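Local coordinates for protein BtGH115A (Bacteroides thetaiotaomicron, PDB 5BY3) that acts as a family GH115 4-O-methyl-alpha-glucuronidase with specificity for decorated arabinogalactans, at residues A[663-668]-A[767-772]; A[645-650]-A[771-776]; A[652-657]-A[677-682]. All coordinates share one frame; numbering follows the deposited sequence.

How the interactions relate
Three contacts show how residues far apart in sequence build one C-terminal beta-sandwich. From the N terminus, the chain first lays down 645-650, which interaction 2 pairs with 771-776 across 120 intervening residues, closing the longest loop of the three. Next comes 652-657; interaction 3 joins it to strand 677-682 and closes a short loop lying entirely within that span. Between those two segments lies 663-668, whose partner 767-772 comes only after 677-682, so interactions 1 and 3 cross. Interactions 1 and 2 share V771 and M772 on strand 766-772. That strand belongs to one sheet and 677-682 to the other; L768 packs on L678 and F680 between them.

Interaction 1 of 3, residues A[663-668]-A[767-772]; sequences LGYESK and ILDQVM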
loop_
_atom_site.group_PDB
_atom_site.type_symbol
_atom_site.label_atom_id
_atom_site.label_comp_id
_atom_site.label_asym_id
_atom_site.label_seq_id
_atom_site.Cartn_x
_atom_site.Cartn_y
_atom_site.Cartn_z
ATOM N N LEU A 663 -4.414 15.491 -4.378
ATOM C CA LEU A 663 -5.341 14.934 -3.411
ATOM C C LEU A 663 -6.741 15.572 -3.482
ATOM O O LEU A 663 -6.856 16.756 -3.820
ATOM C CB LEU A 663 -4.724 15.045 -2.021
ATOM C CG LEU A 663 -5.433 14.412 -0.828
ATOM C CD1 LEU A 663 -5.341 12.914 -0.921
ATOM C CD2 LEU A 663 -4.746 14.882 0.441
ATOM N N GLY A 664 -7.791 14.788 -3.175
ATOM C CA GLY A 664 -9.188 15.296 -3.059
ATOM C C GLY A 664 -10.045 15.220 -4.320
ATOM O O GLY A 664 -9.554 14.873 -5.374
ATOM N N TYR A 665 -11.339 15.564 -4.208
ATOM C CA TYR A 665 -12.325 15.406 -5.293
ATOM C C TYR A 665 -11.965 16.110 -6.630
ATOM O O TYR A 665 -12.263 15.617 -7.723
ATOM C CB TYR A 665 -13.700 15.862 -4.789
ATOM C CG TYR A 665 -14.536 14.800 -4.069
ATOM C CD1 TYR A 665 -13.923 13.841 -3.262
ATOM C CD2 TYR A 665 -15.950 14.794 -4.168
ATOM C CE1 TYR A 665 -14.664 12.879 -2.608
ATOM C CE2 TYR A 665 -16.718 13.828 -3.505
ATOM C CZ TYR A 665 -16.053 12.870 -2.719
ATOM O OH TYR A 665 -16.710 11.889 -2.019
ATOM N N GLU A 666 -11.311 17.261 -6.532
ATOM C CA GLU A 666 -10.823 17.932 -7.723
ATOM C C GLU A 666 -9.325 18.272 -7.597
ATOM O O GLU A 666 -8.883 19.327 -8.041
ATOM C CB GLU A 666 -11.696 19.140 -8.070
ATOM C CG GLU A 666 -11.869 20.089 -6.892
ATOM C CD GLU A 666 -13.121 20.954 -6.955
ATOM O OE1 GLU A 666 -14.089 20.568 -7.677
ATOM O OE2 GLU A 666 -13.119 22.008 -6.254
ATOM N N SER A 667 -8.566 17.348 -7.001
ATOM C CA SER A 667 -7.088 17.384 -6.962
ATOM C C SER A 667 -6.520 18.608 -6.327
ATOM O O SER A 667 -5.344 18.895 -6.527
ATOM C CB SER A 667 -6.443 17.212 -8.365
ATOM O OG SER A 667 -7.103 16.209 -9.097
ATOM N N LYS A 668 -7.335 19.322 -5.558
ATOM C CA LYS A 668 -6.919 20.588 -4.920
ATOM C C LYS A 668 -7.062 20.672 -3.394
ATOM O O LYS A 668 -7.031 21.753 -2.840
ATOM C CB LYS A 668 -7.585 21.784 -5.618
ATOM C CG LYS A 668 -6.978 22.098 -6.993
ATOM C CD LYS A 668 -7.957 22.655 -8.015
ATOM C CE LYS A 668 -7.347 22.566 -9.415
ATOM N NZ LYS A 668 -8.015 23.439 -10.432
ATOM N N ILE A 767 -7.207 19.020 6.671
ATOM C CA ILE A 767 -7.008 19.171 5.243
ATOM C C ILE A 767 -8.336 19.443 4.595
ATOM O O ILE A 767 -9.217 18.572 4.601
ATOM C CB ILE A 767 -6.302 17.950 4.620
ATOM C CG1 ILE A 767 -4.888 17.842 5.152
ATOM C CG2 ILE A 767 -6.227 18.075 3.107
ATOM C CD1 ILE A 767 -4.510 16.419 5.501
ATOM N N LEU A 768 -8.457 20.660 4.059
ATOM C CA LEU A 768 -9.659 21.113 3.375
ATOM C C LEU A 768 -9.697 20.607 1.945
ATOM O O LEU A 768 -8.686 20.629 1.247
ATOM C CB LEU A 768 -9.772 22.650 3.425
ATOM C CG LEU A 768 -11.042 23.257 2.788
ATOM C CD1 LEU A 768 -12.326 22.975 3.561
ATOM C CD2 LEU A 768 -10.887 24.754 2.542
ATOM N N ASP A 769 -10.877 20.162 1.523
ATOM C CA ASP A 769 -11.121 19.661 0.166
ATOM C C ASP A 769 -12.063 20.595 -0.570
ATOM O O ASP A 769 -11.677 21.169 -1.558
ATOM C CB ASP A 769 -11.699 18.231 0.191
ATOM C CG ASP A 769 -11.413 17.457 -1.086
ATOM O OD1 ASP A 769 -10.528 17.909 -1.809
ATOM O OD2 ASP A 769 -12.026 16.390 -1.366
ATOM N N GLN A 770 -13.297 20.738 -0.100
ATOM C CA GLN A 770 -14.284 21.598 -0.771
ATOM C C GLN A 770 -15.063 22.442 0.214
ATOM O O GLN A 770 -15.112 22.131 1.398
ATOM C CB GLN A 770 -15.256 20.780 -1.594
ATOM C CG GLN A 770 -14.568 19.993 -2.705
ATOM C CD GLN A 770 -15.485 19.004 -3.404
ATOM O OE1 GLN A 770 -16.012 18.078 -2.785
ATOM N NE2 GLN A 770 -15.689 19.201 -4.692
ATOM N N VAL A 771 -15.648 23.520 -0.284
ATOM C CA VAL A 771 -16.618 24.331 0.436
ATOM C C VAL A 771 -17.745 24.662 -0.563
ATOM O O VAL A 771 -17.463 25.074 -1.696
ATOM C CB VAL A 771 -15.999 25.648 0.969
ATOM C CG1 VAL A 771 -17.054 26.443 1.722
ATOM C CG2 VAL A 771 -14.808 25.396 1.906
HETATM N N MSE A 772 -19.005 24.460 -0.156
HETATM C CA MSE A 772 -20.171 24.940 -0.928
HETATM C C MSE A 772 -21.095 25.827 -0.101
HETATM O O MSE A 772 -21.047 25.816 1.132
HETATM C CB MSE A 772 -20.904 23.788 -1.580
HETATM C CG MSE A 772 -20.038 23.104 -2.635
HETATM SE SE MSE A 772 -19.094 21.582 -1.822
HETATM C CE MSE A 772 -19.413 20.192 -3.186
HETATM O O HOH W 1 -10.036 19.031 -4.476
#
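D769 and Q770 reach from strand 766-772 into the backbone and side chains of the loop 663-668, and Y665 meets both. D769 OD2 accepts the backbone N-H of Y665 at 3.0 Å through its syn lone pair, in a nearly straight bond (167°). D769 CG lies anti to the backbone N (chi1 -155°), and D769 OD1 is 3.2 Å from G664 CA; a CB on G664 would collide with that oxygen. One water then extends the grip: it donates to D769 OD1 and accepts from the N-H groups of E666 and K668, so a single carboxylate organises three backbone amides of the turn, one directly and two through water. D769 and Q770 together face R695 in a classic beta bulge, which probably helps bring both side chains to the loop. Q770 projects an extended chain, its OE1 3.6 Å from CD2 of Y665, with amide and ring planes 55° apart. The same OE1 and D769 OD2 also accept from Q740, which probably fixes the rotation of both groups. The Y665 ring crosses D769 at about a right angle, and its OH bonds to the carbonyl of R738.

Interaction 2 of 3, residues A[645-650]-A[771-776]; sequences CQWNAA and VMLYEV
W647 and Q646 pair with V771 and M772 as a short antiparallel ladder, in which the short strand 646-647 is added alongside strand 766-772 of the C-terminal beta-sandwich. W647 and V771 are the hydrogen-bonded pair: W647 N gives to V771 O at 3.0 Å, and V771 N returns a bond to W647 O at 3.2 Å. Q646 and M772 are the neighbouring non-hydrogen-bonded pair. Beyond them the ladder frays, since L773 N reaches C645 O only through a weak, bent bond (125°).

The two faces differ sharply. On the W647 side, CG1 of V771 comes to the edge of the indole, in its plane, 3.7 Å from CE3 of W647. L773 CD2 fills the corner between two partners, lying 3.5 Å from W647 CH2 and 3.6 Å from C645 SG. The CB of C645 sits over a face of the same indole, offset toward the rim. On the other side Q646 and selenomethionine M772 run side by side, pointing the same way; M772 is bent at chi2 and chi3, and its CE approaches Q646 NE2 at 3.3 Å.

Polar matching is thus confined to the backbone. The exposed Q646 runs alongside the buried selenomethionine, its amide NE2 meeting only CE, CG and SE of M772 within 771-776, and so gains no polar partner from that residue. The short strand is therefore held in register by its backbone bonds, while W647, V771, L773 and C645 probably contribute apolar packing.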
loop_
_atom_site.group_PDB
_atom_site.type_symbol
_atom_site.label_atom_id
_atom_site.label_comp_id
_atom_site.label_asym_id
_atom_site.label_seq_id
_atom_site.Cartn_x
_atom_site.Cartn_y
_atom_site.Cartn_z
ATOM N N CYS A 645 -21.988 29.540 -3.890
ATOM C CA CYS A 645 -20.542 29.509 -4.081
ATOM C C CYS A 645 -19.996 28.097 -3.966
ATOM O O CYS A 645 -20.604 27.251 -3.308
ATOM C CB CYS A 645 -19.849 30.417 -3.091
ATOM S SG CYS A 645 -20.560 32.068 -3.032
ATOM N N GLN A 646 -18.850 27.869 -4.616
ATOM C CA GLN A 646 -18.148 26.600 -4.605
ATOM C C GLN A 646 -16.648 26.859 -4.781
ATOM O O GLN A 646 -16.216 27.393 -5.810
ATOM C CB GLN A 646 -18.685 25.721 -5.731
ATOM C CG GLN A 646 -18.235 24.276 -5.717
ATOM C CD GLN A 646 -19.320 23.341 -6.230
ATOM O OE1 GLN A 646 -20.294 23.773 -6.875
ATOM N NE2 GLN A 646 -19.160 22.050 -5.943
ATOM N N TRP A 647 -15.871 26.452 -3.776
ATOM C CA TRP A 647 -14.445 26.774 -3.661
ATOM C C TRP A 647 -13.583 25.559 -3.415
ATOM O O TRP A 647 -14.064 24.554 -2.872
ATOM C CB TRP A 647 -14.216 27.729 -2.498
ATOM C CG TRP A 647 -14.875 29.061 -2.677
ATOM C CD1 TRP A 647 -14.685 29.937 -3.715
ATOM C CD2 TRP A 647 -15.814 29.689 -1.787
ATOM N NE1 TRP A 647 -15.458 31.047 -3.534
ATOM C CE2 TRP A 647 -16.157 30.929 -2.356
ATOM C CE3 TRP A 647 -16.395 29.325 -0.564
ATOM C CZ2 TRP A 647 -17.061 31.808 -1.753
ATOM C CZ3 TRP A 647 -17.302 30.207 0.042
ATOM C CH2 TRP A 647 -17.618 31.431 -0.558
ATOM N N ASN A 648 -12.325 25.679 -3.850
ATOM C CA ASN A 648 -11.176 24.859 -3.446
ATOM C C ASN A 648 -10.329 25.719 -2.518
ATOM O O ASN A 648 -10.552 26.931 -2.414
ATOM C CB ASN A 648 -10.357 24.432 -4.672
ATOM C CG ASN A 648 -9.940 25.628 -5.564
ATOM O OD1 ASN A 648 -9.017 26.419 -5.229
ATOM N ND2 ASN A 648 -10.620 25.760 -6.716
ATOM N N ALA A 649 -9.341 25.132 -1.859
ATOM C CA ALA A 649 -8.607 25.874 -0.820
ATOM C C ALA A 649 -7.838 27.133 -1.276
ATOM O O ALA A 649 -7.503 27.989 -0.445
ATOM C CB ALA A 649 -7.704 24.929 -0.039
ATOM N N ALA A 650 -7.571 27.236 -2.582
ATOM C CA ALA A 650 -6.745 28.313 -3.149
ATOM C C ALA A 650 -7.560 29.446 -3.790
ATOM O O ALA A 650 -7.000 30.495 -4.122
ATOM C CB ALA A 650 -5.722 27.754 -4.137
ATOM N N VAL A 771 -15.648 23.520 -0.284
ATOM C CA VAL A 771 -16.618 24.331 0.436
ATOM C C VAL A 771 -17.745 24.662 -0.563
ATOM O O VAL A 771 -17.463 25.074 -1.696
ATOM C CB VAL A 771 -15.999 25.648 0.969
ATOM C CG1 VAL A 771 -17.054 26.443 1.722
ATOM C CG2 VAL A 771 -14.808 25.396 1.906
HETATM N N MSE A 772 -19.005 24.460 -0.156
HETATM C CA MSE A 772 -20.171 24.940 -0.928
HETATM C C MSE A 772 -21.095 25.827 -0.101
HETATM O O MSE A 772 -21.047 25.816 1.132
HETATM C CB MSE A 772 -20.904 23.788 -1.580
HETATM C CG MSE A 772 -20.038 23.104 -2.635
HETATM SE SE MSE A 772 -19.094 21.582 -1.822
HETATM C CE MSE A 772 -19.413 20.192 -3.186
ATOM N N LEU A 773 -21.941 26.610 -0.770
ATOM C CA LEU A 773 -22.729 27.641 -0.061
ATOM C C LEU A 773 -24.252 27.475 0.121
ATOM O O LEU A 773 -24.696 27.544 1.251
ATOM C CB LEU A 773 -22.252 29.077 -0.348
ATOM C CG LEU A 773 -21.601 29.802 0.859
ATOM C CD1 LEU A 773 -20.599 29.019 1.702
ATOM C CD2 LEU A 773 -20.966 31.115 0.436
ATOM N N TYR A 774 -25.049 27.293 -0.931
ATOM C CA TYR A 774 -26.545 27.093 -0.769
ATOM C C TYR A 774 -27.356 28.133 0.055
ATOM O O TYR A 774 -27.162 28.281 1.277
ATOM C CB TYR A 774 -26.914 25.665 -0.267
ATOM C CG TYR A 774 -26.150 24.556 -0.952
ATOM C CD1 TYR A 774 -26.443 24.168 -2.277
ATOM C CD2 TYR A 774 -25.109 23.910 -0.285
ATOM C CE1 TYR A 774 -25.710 23.158 -2.910
ATOM C CE2 TYR A 774 -24.385 22.905 -0.898
ATOM C CZ TYR A 774 -24.673 22.541 -2.206
ATOM O OH TYR A 774 -23.925 21.536 -2.756
ATOM N N GLU A 775 -28.307 28.795 -0.610
ATOM C CA GLU A 775 -29.178 29.802 0.035
ATOM C C GLU A 775 -29.973 29.326 1.272
ATOM O O GLU A 775 -29.483 29.508 2.385
ATOM C CB GLU A 775 -30.027 30.564 -0.996
ATOM C CG GLU A 775 -29.486 31.973 -1.247
ATOM C CD GLU A 775 -29.552 32.449 -2.695
ATOM O OE1 GLU A 775 -28.692 33.288 -3.056
ATOM O OE2 GLU A 775 -30.452 32.024 -3.459
ATOM N N VAL A 776 -31.157 28.725 1.093
ATOM C CA VAL A 776 -31.978 28.129 2.205
ATOM C C VAL A 776 -32.542 29.080 3.296
ATOM O O VAL A 776 -31.940 30.108 3.617
ATOM C CB VAL A 776 -31.318 26.876 2.872
ATOM C CG1 VAL A 776 -30.535 26.050 1.857
ATOM C CG2 VAL A 776 -30.454 27.241 4.076
#

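Interaction 3 of 3, residues A[652-657]-A[677-682]; sequences AKKGNA and ALTFSF
A652 and F680 meet where the loop 652-657 folds along 677-682, an outermost strand of the four-stranded antiparallel sheet in the C-terminal beta-sandwich. The tight side is apolar. CB of A652 lies over a face of the F680 ring, offset toward the rim, in a CH-pi contact 4.3 Å from the centroid and 20° off the normal. The same methyl touches CG of L678 at 3.9 Å, while L678 CD1 packs against CB of A657. F680 also stacks with W647 and touches L768, so an alanine here would probably leave the A652 methyl without its aromatic cover and open a gap beside the indole. Backbone bonds line the strand's margin: K653 N gives to T679 O at 3.0 Å, and T679 N gives weakly to K654 O. G655 slips in close, its CA 3.1 Å from A677 O, where a CB would clash.

Toward solvent the contact slackens. The K654 side chain touches T679 through CB alone, and its remaining chain leads away. K653 is bent at chi2 (-52°), which sets CD; farther along the chain its CE lies 3.2 Å from S681 OG.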
loop_
_atom_site.group_PDB
_atom_site.type_symbol
_atom_site.label_atom_id
_atom_site.label_comp_id
_atom_site.label_asym_id
_atom_site.label_seq_id
_atom_site.Cartn_x
_atom_site.Cartn_y
_atom_site.Cartn_z
ATOM N N ALA A 652 -9.408 30.977 -2.022
ATOM C CA ALA A 652 -9.363 31.875 -0.877
ATOM C C ALA A 652 -8.611 33.159 -1.209
ATOM O O ALA A 652 -7.671 33.151 -1.998
ATOM C CB ALA A 652 -8.695 31.179 0.287
ATOM N N LYS A 653 -9.042 34.266 -0.620
ATOM C CA LYS A 653 -8.268 35.507 -0.635
ATOM C C LYS A 653 -7.174 35.336 0.421
ATOM O O LYS A 653 -6.234 34.573 0.201
ATOM C CB LYS A 653 -9.155 36.743 -0.369
ATOM C CG LYS A 653 -10.480 36.822 -1.139
ATOM C CD LYS A 653 -10.348 36.657 -2.654
ATOM C CE LYS A 653 -11.643 37.051 -3.344
ATOM N NZ LYS A 653 -11.969 36.182 -4.507
ATOM N N LYS A 654 -7.317 36.000 1.570
ATOM C CA LYS A 654 -6.421 35.801 2.735
ATOM C C LYS A 654 -6.268 34.323 3.169
ATOM O O LYS A 654 -7.211 33.532 3.113
ATOM C CB LYS A 654 -6.855 36.673 3.927
ATOM C CG LYS A 654 -5.710 37.134 4.813
ATOM C CD LYS A 654 -6.151 38.115 5.896
ATOM C CE LYS A 654 -6.484 37.392 7.195
ATOM N NZ LYS A 654 -5.986 38.121 8.395
ATOM N N GLY A 655 -5.057 33.978 3.580
ATOM C CA GLY A 655 -4.755 32.658 4.091
ATOM C C GLY A 655 -3.803 31.857 3.224
ATOM O O GLY A 655 -3.847 31.927 1.986
ATOM N N ASN A 656 -2.967 31.076 3.906
ATOM C CA ASN A 656 -2.027 30.151 3.275
ATOM C C ASN A 656 -2.322 28.664 3.589
ATOM O O ASN A 656 -2.370 28.218 4.763
ATOM C CB ASN A 656 -0.574 30.548 3.635
ATOM C CG ASN A 656 0.470 29.811 2.802
ATOM O OD1 ASN A 656 0.388 29.756 1.558
ATOM N ND2 ASN A 656 1.468 29.241 3.485
ATOM N N ALA A 657 -2.521 27.902 2.515
ATOM C CA ALA A 657 -2.752 26.464 2.615
ATOM C C ALA A 657 -2.054 25.724 1.477
ATOM O O ALA A 657 -2.416 25.880 0.321
ATOM C CB ALA A 657 -4.249 26.173 2.636
ATOM N N ALA A 677 -5.688 30.301 8.987
ATOM C CA ALA A 677 -7.048 30.439 8.481
ATOM C C ALA A 677 -7.042 30.727 7.017
ATOM O O ALA A 677 -6.131 31.375 6.516
ATOM C CB ALA A 677 -7.799 31.555 9.196
ATOM N N LEU A 678 -8.071 30.206 6.354
ATOM C CA LEU A 678 -8.502 30.625 5.032
ATOM C C LEU A 678 -9.758 31.514 5.109
ATOM O O LEU A 678 -10.614 31.360 6.001
ATOM C CB LEU A 678 -8.771 29.399 4.170
ATOM C CG LEU A 678 -7.636 28.875 3.284
ATOM C CD1 LEU A 678 -6.225 29.106 3.850
ATOM C CD2 LEU A 678 -7.910 27.416 2.926
ATOM N N THR A 679 -9.860 32.429 4.152
ATOM C CA THR A 679 -10.856 33.487 4.154
ATOM C C THR A 679 -11.504 33.461 2.752
ATOM O O THR A 679 -10.817 33.628 1.741
ATOM C CB THR A 679 -10.153 34.834 4.492
ATOM O OG1 THR A 679 -9.541 34.769 5.799
ATOM C CG2 THR A 679 -11.096 36.055 4.411
ATOM N N PHE A 680 -12.806 33.177 2.690
ATOM C CA PHE A 680 -13.542 33.113 1.406
ATOM C C PHE A 680 -14.548 34.242 1.335
ATOM O O PHE A 680 -15.165 34.582 2.345
ATOM C CB PHE A 680 -14.290 31.788 1.238
ATOM C CG PHE A 680 -13.396 30.600 1.195
ATOM C CD1 PHE A 680 -12.984 29.982 2.369
ATOM C CD2 PHE A 680 -12.941 30.115 -0.010
ATOM C CE1 PHE A 680 -12.132 28.901 2.336
ATOM C CE2 PHE A 680 -12.097 29.024 -0.051
ATOM C CZ PHE A 680 -11.689 28.418 1.121
ATOM N N SER A 681 -14.736 34.800 0.145
ATOM C CA SER A 681 -15.631 35.938 0.000
ATOM C C SER A 681 -16.667 35.763 -1.110
ATOM O O SER A 681 -16.436 35.091 -2.147
ATOM C CB SER A 681 -14.845 37.248 -0.154
ATOM O OG SER A 681 -14.162 37.277 -1.396
ATOM N N PHE A 682 -17.814 36.395 -0.875
ATOM C CA PHE A 682 -18.946 36.248 -1.760
ATOM C C PHE A 682 -19.891 37.420 -1.586
ATOM O O PHE A 682 -19.860 38.130 -0.556
ATOM C CB PHE A 682 -19.661 34.899 -1.520
ATOM C CG PHE A 682 -20.204 34.729 -0.122
ATOM C CD1 PHE A 682 -19.363 34.396 0.943
ATOM C CD2 PHE A 682 -21.559 34.902 0.131
ATOM C CE1 PHE A 682 -19.858 34.253 2.236
ATOM C CE2 PHE A 682 -22.061 34.755 1.420
ATOM C CZ PHE A 682 -21.208 34.426 2.473
#